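Local atomic coordinates of IMC sub-compartment protein ISP3 (Toxoplasma gondii, PDB entry 4CHJ), a protein that belongs to the inner membrane complex sub-compartment proteins, which are critical for replication of the parasite, and adopts a pleckstrin homology fold. Residues I64-N69 / L141-K146. Residues are numbered along the deposited sequence; the frame is centred on the assembly and turned at random.
Sequences IDRPKN and LDDEIK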
loop_
_atom_site.group_PDB
_atom_site.type_symbol
_atom_site.label_atom_id
_atom_site.label_comp_id
_atom_site.label_asym_id
_atom_site.label_seq_id
_atom_site.Cartn_x
_atom_site.Cartn_y
_atom_site.Cartn_z
ATOM N N ILE A 64 3.468 10.681 -0.089
ATOM C CA ILE A 64 2.491 10.701 -1.159
ATOM C C ILE A 64 2.351 12.128 -1.673
ATOM O O ILE A 64 2.106 13.054 -0.896
ATOM C CB ILE A 64 1.119 10.144 -0.690
ATOM C CG1 ILE A 64 1.307 8.785 0.012
ATOM C CG2 ILE A 64 0.174 10.000 -1.876
ATOM C CD1 ILE A 64 0.018 8.079 0.412
ATOM N N ASP A 65 2.512 12.308 -2.978
ATOM C CA ASP A 65 2.150 13.567 -3.605
ATOM C C ASP A 65 0.980 13.300 -4.540
ATOM O O ASP A 65 1.161 12.788 -5.642
ATOM C CB ASP A 65 3.336 14.130 -4.385
ATOM C CG ASP A 65 3.045 15.489 -4.987
ATOM O OD1 ASP A 65 2.046 15.611 -5.724
ATOM O OD2 ASP A 65 3.817 16.433 -4.727
ATOM N N ARG A 66 -0.207 13.651 -4.065
ATOM C CA ARG A 66 -1.415 13.492 -4.838
ATOM C C ARG A 66 -1.410 14.352 -6.091
ATOM O O ARG A 66 -1.832 13.883 -7.148
ATOM C CB ARG A 66 -2.646 13.782 -3.980
ATOM C CG ARG A 66 -3.078 12.603 -3.125
ATOM C CD ARG A 66 -4.513 12.754 -2.652
ATOM N NE ARG A 66 -5.376 11.705 -3.186
ATOM C CZ ARG A 66 -6.598 11.444 -2.735
ATOM N NH1 ARG A 66 -7.103 12.154 -1.738
ATOM N NH2 ARG A 66 -7.314 10.471 -3.279
ATOM N N PRO A 67 -0.939 15.596 -6.016
ATOM C CA PRO A 67 -1.007 16.384 -7.261
ATOM C C PRO A 67 -0.140 15.794 -8.361
ATOM O O PRO A 67 -0.540 15.794 -9.524
ATOM C CB PRO A 67 -0.467 17.762 -6.858
ATOM C CG PRO A 67 -0.769 17.885 -5.416
ATOM C CD PRO A 67 -0.368 16.536 -4.929
ATOM N N LYS A 68 1.041 15.310 -7.997
ATOM C CA LYS A 68 1.995 14.812 -8.978
ATOM C C LYS A 68 1.749 13.356 -9.375
ATOM O O LYS A 68 2.505 12.789 -10.151
ATOM C CB LYS A 68 3.418 14.975 -8.448
ATOM C CG LYS A 68 3.787 16.400 -8.082
ATOM C CD LYS A 68 4.727 17.000 -9.108
ATOM C CE LYS A 68 6.033 17.446 -8.474
ATOM N NZ LYS A 68 7.102 17.688 -9.485
ATOM N N ASN A 69 0.705 12.754 -8.817
ATOM C CA ASN A 69 0.429 11.334 -9.001
ATOM C C ASN A 69 1.664 10.439 -8.853
ATOM O O ASN A 69 1.882 9.505 -9.643
ATOM C CB ASN A 69 -0.282 11.094 -10.344
ATOM C CG ASN A 69 -1.606 10.336 -10.182
ATOM O OD1 ASN A 69 -2.412 10.628 -9.278
ATOM N ND2 ASN A 69 -1.842 9.364 -11.067
ATOM N N LEU A 141 -5.289 3.226 -2.206
ATOM C CA LEU A 141 -4.942 2.478 -3.405
ATOM C C LEU A 141 -6.176 2.224 -4.248
ATOM O O LEU A 141 -6.128 2.286 -5.470
ATOM C CB LEU A 141 -4.265 1.156 -3.045
ATOM C CG LEU A 141 -2.823 1.242 -2.553
ATOM C CD1 LEU A 141 -2.209 -0.142 -2.450
ATOM C CD2 LEU A 141 -1.999 2.131 -3.466
ATOM N N ASP A 142 -7.285 1.929 -3.586
ATOM C CA ASP A 142 -8.523 1.631 -4.277
ATOM C C ASP A 142 -8.985 2.823 -5.098
ATOM O O ASP A 142 -9.432 2.665 -6.228
ATOM C CB ASP A 142 -9.606 1.259 -3.271
ATOM C CG ASP A 142 -10.229 -0.081 -3.561
ATOM O OD1 ASP A 142 -10.849 -0.228 -4.634
ATOM O OD2 ASP A 142 -10.102 -0.989 -2.715
ATOM N N ASP A 143 -8.871 4.017 -4.531
ATOM C CA ASP A 143 -9.267 5.225 -5.238
ATOM C C ASP A 143 -8.416 5.456 -6.477
ATOM O O ASP A 143 -8.928 5.826 -7.527
ATOM C CB ASP A 143 -9.172 6.438 -4.316
ATOM C CG ASP A 143 -10.151 6.371 -3.171
ATOM O OD1 ASP A 143 -11.195 5.711 -3.321
ATOM O OD2 ASP A 143 -9.876 6.978 -2.119
ATOM N N GLU A 144 -7.116 5.227 -6.347
ATOM C CA GLU A 144 -6.181 5.451 -7.447
ATOM C C GLU A 144 -6.451 4.496 -8.576
ATOM O O GLU A 144 -6.435 4.875 -9.730
ATOM C CB GLU A 144 -4.757 5.272 -6.960
ATOM C CG GLU A 144 -4.366 6.316 -5.940
ATOM C CD GLU A 144 -4.554 7.737 -6.468
ATOM O OE1 GLU A 144 -4.433 7.928 -7.706
ATOM O OE2 GLU A 144 -4.814 8.660 -5.645
ATOM N N ILE A 145 -6.769 3.266 -8.219
ATOM C CA ILE A 145 -7.054 2.218 -9.189
ATOM C C ILE A 145 -8.329 2.498 -9.989
ATOM O O ILE A 145 -8.360 2.311 -11.199
ATOM C CB ILE A 145 -7.194 0.868 -8.475
ATOM C CG1 ILE A 145 -5.820 0.401 -8.014
ATOM C CG2 ILE A 145 -7.847 -0.169 -9.387
ATOM C CD1 ILE A 145 -5.873 -0.734 -7.026
ATOM N N LYS A 146 -9.380 2.920 -9.292
ATOM C CA LYS A 146 -10.624 3.319 -9.931
ATOM C C LYS A 146 -10.372 4.464 -10.901
ATOM O O LYS A 146 -10.742 4.379 -12.072
ATOM C CB LYS A 146 -11.655 3.723 -8.878
ATOM C CG LYS A 146 -12.327 2.531 -8.203
ATOM C CD LYS A 146 -12.799 2.832 -6.774
ATOM C CE LYS A 146 -14.123 3.598 -6.741
ATOM N NZ LYS A 146 -14.927 3.308 -5.516
#
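Arg66 and Glu144 join the turn after strand 57-65 to helix 131-149, the C-terminal helix that packs against the strands of this pleckstrin homology fold. Their salt bridge is long, with Arg66 NH2 3.9 Å from Glu144 OE2. NE of the same guanidinium lies 4.0 Å from that oxygen, which sits at the edge of the group, in its plane, on the side of NE and NH2. The carboxylate is turned by 70° from the guanidinium, so the two planes do not meet as a flat, two-pronged pair. Asp143 OD2 is 4.5 Å from Arg66 NH2 and approaches obliquely, beyond salt-bridge range; at that distance it probably adds a weak electrostatic attraction.

The other carboxylate oxygen, Glu144 OE1, lies 3.7 Å from Asn69 OD1, a polar contact between two acceptors. OE1 forms a salt bridge with NZ of Lys147, further along the same helix, and the Asn69 amide is held through its other atom, ND2, which donates to Asp85 OD1. A bend in the glutamate chain (chi2 -56°) turns the carboxylate so that OE2 is directed to Arg66 and OE1 to Asn69, whose amide plane is inclined to it by 67°.

Behind these groups, Met39 and Glu43 of helix 32-44 touch the Arg66 side chain, while Leu84 touches both Asn69 and Glu144. Arg66 and Asn69 are the first and last residues of a type I beta turn, and the ends of their side chains approach the helix. The turn is closed by the backbone bond from Asn69 N to Arg66 O, 3.2 Å long.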